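Local coordinates for protein dihydropteroate synthase 2 (Mycobacterium tuberculosis, PDB 2VP8) that seems to lack dihydropteroate synthase activity and probably plays no part in folate metabolism, although it can apparently bind the inhibitor dapsone, at residues Val81-Gly86 with Leu119-Thr124; Trp125-Ala130 with Asp149-Glu154. All coordinates share one frame; numbering follows the deposited sequence.

Interaction 1 (Val81-Gly86 with Leu119-Thr124); sequences VIDVGG and LISVDT
Ser121 meets Asp83 through its hydroxyl: OG donates to Asp83 OD1 at 2.7 Å, on the anti lone pair, the one turned away from OD2. With chi1 at 68°, OG sits between the backbone N and the carbonyl carbon, which brings it beside the Asp83 side chain. Asp83 OD1 also accepts from Asn142 ND2. The other oxygen, Asp83 OD2, lies 4.0 Å from Asp123 OD2, the two carboxylate planes only 25° apart; Arg287 NH2 forms a salt bridge to both, which would offset the repulsion. Further back on the Asp83 face, Val81 CG2 rests 3.5 Å from Leu119 CG, and Val81 CG1 is 3.3 Å from Ser121 OG.

The backbones are neighbouring parallel strands of the TIM barrel, joined by a beta-alpha-beta crossover through helix 98-114. Ile82 N donates to Leu119 O, Ser121 N to Ile82 O (2.9 Å), Val84 N to Ser121 O (2.8 Å) and Asp123 N to Val84 O. On the other face, Val84 CG2 comes within 4.2 Å of Ile120 CG2. Helix 98-114 covers this side: Leu111 touches Ile82, while Leu104 and Phe107 touch Val84.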
ATOM      1  N   VAL B  81      -1.475  19.035   9.050  1.00 39.93           N
ATOM      2  CA  VAL B  81      -2.679  19.750   9.410  1.00 39.72           C
ATOM      3  C   VAL B  81      -3.238  19.123  10.679  1.00 39.67           C
ATOM      4  O   VAL B  81      -3.220  17.909  10.827  1.00 39.62           O
ATOM      5  CB  VAL B  81      -3.729  19.675   8.285  1.00 39.81           C
ATOM      6  CG1 VAL B  81      -5.005  20.397   8.681  1.00 39.84           C
ATOM      7  CG2 VAL B  81      -3.179  20.267   6.988  1.00 39.73           C
ATOM      8  N   ILE B  82      -3.698  19.960  11.603  1.00 39.64           N
ATOM      9  CA  ILE B  82      -4.493  19.500  12.723  1.00 39.72           C
ATOM     10  C   ILE B  82      -5.926  19.884  12.408  1.00 40.26           C
ATOM     11  O   ILE B  82      -6.252  21.062  12.260  1.00 40.85           O
ATOM     12  CB  ILE B  82      -4.049  20.131  14.078  1.00 39.85           C
ATOM     13  CG1 ILE B  82      -2.547  19.934  14.319  1.00 38.85           C
ATOM     14  CG2 ILE B  82      -4.860  19.560  15.247  1.00 38.97           C
ATOM     15  CD1 ILE B  82      -2.120  18.491  14.447  1.00 37.03           C
ATOM     16  N   ASP B  83      -6.776  18.878  12.292  1.00 40.69           N
ATOM     17  CA  ASP B  83      -8.170  19.076  11.943  1.00 41.03           C
ATOM     18  C   ASP B  83      -9.012  19.012  13.214  1.00 41.22           C
ATOM     19  O   ASP B  83      -9.254  17.932  13.751  1.00 41.63           O
ATOM     20  CB  ASP B  83      -8.597  18.015  10.924  1.00 40.88           C
ATOM     21  CG  ASP B  83      -9.997  18.213  10.426  1.00 41.49           C
ATOM     22  OD1 ASP B  83     -10.294  19.273   9.829  1.00 42.02           O
ATOM     23  OD2 ASP B  83     -10.806  17.287  10.619  1.00 43.59           O
ATOM     24  N   VAL B  84      -9.444  20.180  13.690  1.00 41.30           N
ATOM     25  CA  VAL B  84     -10.144  20.301  14.966  1.00 41.27           C
ATOM     26  C   VAL B  84     -11.646  20.091  14.797  1.00 41.55           C
ATOM     27  O   VAL B  84     -12.283  20.766  13.989  1.00 41.59           O
ATOM     28  CB  VAL B  84      -9.872  21.676  15.623  1.00 41.21           C
ATOM     29  CG1 VAL B  84     -10.586  21.787  16.942  1.00 41.27           C
ATOM     30  CG2 VAL B  84      -8.385  21.891  15.834  1.00 41.02           C
ATOM     31  N   GLY B  85     -12.201  19.152  15.561  1.00 41.83           N
ATOM     32  CA  GLY B  85     -13.640  18.852  15.528  1.00 42.33           C
ATOM     33  C   GLY B  85     -14.285  18.808  16.905  1.00 42.73           C
ATOM     34  O   GLY B  85     -13.650  19.144  17.913  1.00 42.92           O
ATOM     35  N   GLY B  86     -15.545  18.386  16.956  1.00 42.93           N
ATOM     36  CA  GLY B  86     -16.292  18.347  18.214  1.00 43.16           C
ATOM     37  C   GLY B  86     -16.961  17.010  18.487  1.00 43.31           C
ATOM     38  O   GLY B  86     -17.945  16.947  19.246  1.00 43.31           O
ATOM     39  N   LEU B 119      -0.525  24.350  10.499  1.00 39.64           N
ATOM     40  CA  LEU B 119      -1.697  24.572   9.685  1.00 39.39           C
ATOM     41  C   LEU B 119      -2.891  23.948  10.396  1.00 38.87           C
ATOM     42  O   LEU B 119      -2.894  22.756  10.692  1.00 39.07           O
ATOM     43  CB  LEU B 119      -1.460  24.052   8.264  1.00 39.30           C
ATOM     44  CG  LEU B 119      -2.540  23.745   7.235  1.00 39.81           C
ATOM     45  CD1 LEU B 119      -3.650  24.754   7.180  1.00 40.99           C
ATOM     46  CD2 LEU B 119      -1.874  23.614   5.890  1.00 39.92           C
ATOM     47  N   ILE B 120      -3.878  24.778  10.710  1.00 38.28           N
ATOM     48  CA  ILE B 120      -5.055  24.341  11.445  1.00 37.89           C
ATOM     49  C   ILE B 120      -6.264  24.325  10.527  1.00 37.83           C
ATOM     50  O   ILE B 120      -6.519  25.292   9.803  1.00 37.90           O
ATOM     51  CB  ILE B 120      -5.359  25.272  12.652  1.00 37.87           C
ATOM     52  CG1 ILE B 120      -4.193  25.282  13.643  1.00 37.32           C
ATOM     53  CG2 ILE B 120      -6.646  24.843  13.361  1.00 37.71           C
ATOM     54  CD1 ILE B 120      -4.191  26.482  14.573  1.00 36.05           C
ATOM     55  N   SER B 121      -7.011  23.225  10.553  1.00 37.62           N
ATOM     56  CA  SER B 121      -8.295  23.180   9.860  1.00 37.53           C
ATOM     57  C   SER B 121      -9.435  22.912  10.829  1.00 37.22           C
ATOM     58  O   SER B 121      -9.248  22.281  11.879  1.00 37.57           O
ATOM     59  CB  SER B 121      -8.292  22.147   8.735  1.00 37.69           C
ATOM     60  OG  SER B 121      -8.207  20.832   9.237  1.00 38.54           O
ATOM     61  N   VAL B 122     -10.612  23.409  10.483  1.00 36.52           N
ATOM     62  CA  VAL B 122     -11.784  23.209  11.316  1.00 35.93           C
ATOM     63  C   VAL B 122     -12.770  22.266  10.625  1.00 35.81           C
ATOM     64  O   VAL B 122     -13.151  22.483   9.471  1.00 35.59           O
ATOM     65  CB  VAL B 122     -12.431  24.569  11.752  1.00 35.72           C
ATOM     66  CG1 VAL B 122     -12.719  25.463  10.554  1.00 34.99           C
ATOM     67  CG2 VAL B 122     -13.684  24.346  12.591  1.00 35.72           C
ATOM     68  N   ASP B 123     -13.138  21.201  11.336  1.00 35.86           N
ATOM     69  CA  ASP B 123     -14.161  20.257  10.884  1.00 36.14           C
ATOM     70  C   ASP B 123     -15.584  20.756  11.210  1.00 35.87           C
ATOM     71  O   ASP B 123     -16.159  20.413  12.249  1.00 35.71           O
ATOM     72  CB  ASP B 123     -13.914  18.866  11.491  1.00 36.23           C
ATOM     73  CG  ASP B 123     -14.887  17.805  10.965  1.00 37.25           C
ATOM     74  OD1 ASP B 123     -15.806  18.144  10.192  1.00 37.46           O
ATOM     75  OD2 ASP B 123     -14.731  16.621  11.327  1.00 39.08           O
ATOM     76  N   THR B 124     -16.142  21.565  10.311  1.00 35.74           N
ATOM     77  CA  THR B 124     -17.490  22.104  10.485  1.00 35.70           C
ATOM     78  C   THR B 124     -18.224  22.250   9.159  1.00 35.81           C
ATOM     79  O   THR B 124     -17.609  22.490   8.121  1.00 35.97           O
ATOM     80  CB  THR B 124     -17.488  23.463  11.229  1.00 35.60           C
ATOM     81  OG1 THR B 124     -18.837  23.909  11.414  1.00 35.72           O
ATOM     82  CG2 THR B 124     -16.712  24.522  10.452  1.00 35.37           C
TER

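Interaction 2 (Trp125-Ala130 with Asp149-Glu154); sequences WRAQVA and DPAMPE
Trp125 touches the second segment with its carbonyl group: O lies 3.4 Å from Met152 CE and 3.5 Å from Asp149 CB. Its indole meets the ring of Trp145. Arg126, at the N-cap position of helix 127-136, folds back over that indole; CG stands 3.5 Å above the ring plane, over its centre, and the guanidinium turns one face to CZ2 of the same ring. Arg126 NE stays 6.5 Å from Asp149 OD2, so the two charges do not pair directly.

Ala127 carries the polar link. Its N donates to Asp149 OD2 at 3.2 Å in an almost straight bond (170° at the hydrogen), though the donor lies well above the carboxylate plane, 60° out of it. Asp149 OD1 meanwhile accepts from Ala151 N at 3.3 Å, an Asx turn that caps the turn leading into helix 152-159. One carboxylate thus bonds to the N-H of the first residue of helix 127-136 and to one in the turn before helix 152-159, and the nearby helix N-termini would probably favour its negative charge. Ala127 CB also meets Ala151 CB at 4.0 Å, tip to tip.

One turn on, Ala130 N bonds to Arg126 O, and Ala130 CB faces Met152 SD at 3.6 Å. The methionine chain leaves with CG anti to the backbone N, then bends at chi2 (61°) and again at chi3, which lays CE against the backbone between Trp125 O and Ala127 N. Ile141, on the strand behind, touches both Ala130 and Met152.

Helices 127-136 and 152-159 follow adjacent parallel strands, so this is the side-by-side packing of helix N-termini in the outer layer of a TIM barrel.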
ATOM      1  N   TRP B 125     -19.542  22.108   9.204  1.00 35.91           N
ATOM      2  CA  TRP B 125     -20.377  22.306   8.027  1.00 35.97           C
ATOM      3  C   TRP B 125     -21.149  23.622   8.103  1.00 35.89           C
ATOM      4  O   TRP B 125     -21.740  24.057   7.115  1.00 35.75           O
ATOM      5  CB  TRP B 125     -21.337  21.130   7.852  1.00 36.16           C
ATOM      6  CG  TRP B 125     -22.250  20.906   9.022  1.00 36.42           C
ATOM      7  CD1 TRP B 125     -21.973  20.194  10.154  1.00 36.61           C
ATOM      8  CD2 TRP B 125     -23.594  21.390   9.170  1.00 36.51           C
ATOM      9  NE1 TRP B 125     -23.057  20.208  10.999  1.00 36.59           N
ATOM     10  CE2 TRP B 125     -24.066  20.933  10.421  1.00 36.48           C
ATOM     11  CE3 TRP B 125     -24.445  22.165   8.369  1.00 36.57           C
ATOM     12  CZ2 TRP B 125     -25.353  21.223  10.890  1.00 36.56           C
ATOM     13  CZ3 TRP B 125     -25.727  22.456   8.837  1.00 36.67           C
ATOM     14  CH2 TRP B 125     -26.166  21.986  10.088  1.00 36.63           C
ATOM     15  N   ARG B 126     -21.115  24.253   9.278  1.00 35.96           N
ATOM     16  CA  ARG B 126     -21.843  25.500   9.545  1.00 35.96           C
ATOM     17  C   ARG B 126     -20.966  26.736   9.352  1.00 35.88           C
ATOM     18  O   ARG B 126     -19.891  26.843   9.941  1.00 35.93           O
ATOM     19  CB  ARG B 126     -22.415  25.494  10.965  1.00 35.94           C
ATOM     20  CG  ARG B 126     -23.549  24.509  11.199  1.00 36.32           C
ATOM     21  CD  ARG B 126     -24.097  24.652  12.606  1.00 37.26           C
ATOM     22  NE  ARG B 126     -25.559  24.566  12.630  1.00 38.90           N
ATOM     23  CZ  ARG B 126     -26.255  23.612  13.245  1.00 39.12           C
ATOM     24  NH1 ARG B 126     -25.626  22.644  13.908  1.00 39.35           N
ATOM     25  NH2 ARG B 126     -27.583  23.630  13.202  1.00 38.23           N
ATOM     26  N   ALA B 127     -21.444  27.668   8.531  1.00 35.96           N
ATOM     27  CA  ALA B 127     -20.708  28.892   8.193  1.00 36.10           C
ATOM     28  C   ALA B 127     -20.405  29.790   9.400  1.00 36.17           C
ATOM     29  O   ALA B 127     -19.321  30.371   9.487  1.00 36.00           O
ATOM     30  CB  ALA B 127     -21.461  29.675   7.125  1.00 36.09           C
ATOM     31  N   GLN B 128     -21.368  29.904  10.313  1.00 36.34           N
ATOM     32  CA  GLN B 128     -21.191  30.672  11.545  1.00 36.63           C
ATOM     33  C   GLN B 128     -20.038  30.097  12.374  1.00 36.62           C
ATOM     34  O   GLN B 128     -19.230  30.842  12.935  1.00 36.67           O
ATOM     35  CB  GLN B 128     -22.487  30.692  12.372  1.00 36.55           C
ATOM     36  CG  GLN B 128     -23.678  31.387  11.704  1.00 36.80           C
ATOM     37  CD  GLN B 128     -24.845  31.621  12.661  1.00 37.14           C
ATOM     38  OE1 GLN B 128     -24.799  31.226  13.828  1.00 38.11           O
ATOM     39  NE2 GLN B 128     -25.899  32.272  12.168  1.00 37.37           N
ATOM     40  N   VAL B 129     -19.965  28.768  12.427  1.00 36.61           N
ATOM     41  CA  VAL B 129     -18.928  28.065  13.180  1.00 36.51           C
ATOM     42  C   VAL B 129     -17.555  28.267  12.536  1.00 36.54           C
ATOM     43  O   VAL B 129     -16.572  28.529  13.230  1.00 36.66           O
ATOM     44  CB  VAL B 129     -19.249  26.560  13.321  1.00 36.48           C
ATOM     45  CG1 VAL B 129     -18.217  25.870  14.181  1.00 36.67           C
ATOM     46  CG2 VAL B 129     -20.623  26.362  13.928  1.00 36.31           C
ATOM     47  N   ALA B 130     -17.504  28.160  11.213  1.00 36.51           N
ATOM     48  CA  ALA B 130     -16.273  28.381  10.460  1.00 36.65           C
ATOM     49  C   ALA B 130     -15.766  29.809  10.595  1.00 36.72           C
ATOM     50  O   ALA B 130     -14.556  30.037  10.631  1.00 36.80           O
ATOM     51  CB  ALA B 130     -16.475  28.034   8.998  1.00 36.63           C
ATOM     52  N   ASP B 149     -24.220  24.387   3.637  1.00 40.29           N
ATOM     53  CA  ASP B 149     -24.296  25.823   3.849  1.00 40.42           C
ATOM     54  C   ASP B 149     -23.703  26.553   2.641  1.00 40.48           C
ATOM     55  O   ASP B 149     -22.490  26.536   2.445  1.00 40.40           O
ATOM     56  CB  ASP B 149     -23.566  26.218   5.135  1.00 40.38           C
ATOM     57  CG  ASP B 149     -24.134  27.476   5.773  1.00 40.56           C
ATOM     58  OD1 ASP B 149     -24.463  28.434   5.039  1.00 40.78           O
ATOM     59  OD2 ASP B 149     -24.247  27.505   7.018  1.00 40.63           O
ATOM     60  N   PRO B 150     -24.561  27.195   1.823  1.00 40.72           N
ATOM     61  CA  PRO B 150     -24.090  27.926   0.638  1.00 40.79           C
ATOM     62  C   PRO B 150     -23.189  29.124   0.979  1.00 40.88           C
ATOM     63  O   PRO B 150     -22.401  29.561   0.139  1.00 41.01           O
ATOM     64  CB  PRO B 150     -25.388  28.399  -0.024  1.00 40.70           C
ATOM     65  CG  PRO B 150     -26.401  28.397   1.065  1.00 40.65           C
ATOM     66  CD  PRO B 150     -26.029  27.268   1.963  1.00 40.64           C
ATOM     67  N   ALA B 151     -23.305  29.632   2.204  1.00 40.89           N
ATOM     68  CA  ALA B 151     -22.511  30.771   2.661  1.00 40.85           C
ATOM     69  C   ALA B 151     -21.051  30.411   2.954  1.00 40.89           C
ATOM     70  O   ALA B 151     -20.219  31.301   3.138  1.00 41.14           O
ATOM     71  CB  ALA B 151     -23.157  31.403   3.891  1.00 40.83           C
ATOM     72  N   MET B 152     -20.746  29.113   2.995  1.00 40.64           N
ATOM     73  CA  MET B 152     -19.420  28.630   3.392  1.00 40.33           C
ATOM     74  C   MET B 152     -18.240  29.161   2.552  1.00 40.37           C
ATOM     75  O   MET B 152     -17.254  29.624   3.127  1.00 40.53           O
ATOM     76  CB  MET B 152     -19.394  27.097   3.487  1.00 40.20           C
ATOM     77  CG  MET B 152     -18.134  26.530   4.133  1.00 40.01           C
ATOM     78  SD  MET B 152     -17.887  27.062   5.843  1.00 39.06           S
ATOM     79  CE  MET B 152     -18.901  25.875   6.709  1.00 38.56           C
ATOM     80  N   PRO B 153     -18.320  29.091   1.203  1.00 40.36           N
ATOM     81  CA  PRO B 153     -17.202  29.636   0.424  1.00 40.22           C
ATOM     82  C   PRO B 153     -16.976  31.129   0.678  1.00 40.04           C
ATOM     83  O   PRO B 153     -15.828  31.572   0.716  1.00 39.86           O
ATOM     84  CB  PRO B 153     -17.634  29.396  -1.028  1.00 40.32           C
ATOM     85  CG  PRO B 153     -18.620  28.284  -0.952  1.00 40.38           C
ATOM     86  CD  PRO B 153     -19.359  28.524   0.323  1.00 40.45           C
ATOM     87  N   GLU B 154     -18.062  31.883   0.854  1.00 40.02           N
ATOM     88  CA  GLU B 154     -17.979  33.300   1.217  1.00 40.07           C
ATOM     89  C   GLU B 154     -17.104  33.502   2.452  1.00 39.82           C
ATOM     90  O   GLU B 154     -16.249  34.387   2.471  1.00 39.90           O
ATOM     91  CB  GLU B 154     -19.374  33.899   1.455  1.00 40.17           C
ATOM     92  CG  GLU B 154     -19.773  35.041   0.513  1.00 41.03           C
ATOM     93  CD  GLU B 154     -20.438  34.571  -0.776  1.00 42.32           C
ATOM     94  OE1 GLU B 154     -19.744  33.865  -1.588  1.00 43.42           O
ATOM     95  OE2 GLU B 154     -21.653  34.933  -0.994  1.00 42.52           O
TER

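In the fold
Interaction 1 lies in the barrel wall, its centre about 9 Å from the centre of the chain; interaction 2 lies further out, at about 17 Å. Their centres are 14 Å apart, and Thr124 makes the connection. Its OG1 accepts from Arg126 N and packs 3.3 Å from Val129 CB, while its O lies 3.9 Å from Met152 CE. Strand 119-123 is followed by helix 127-136 in the chain, so Thr124 lies in the short link between them. His220, by similarity characteristic of family members without dihydropteroate synthase activity, is nearer to the strand pair: its side chain is about 6 Å from that of Asp123, against about 10 Å from that of Trp125.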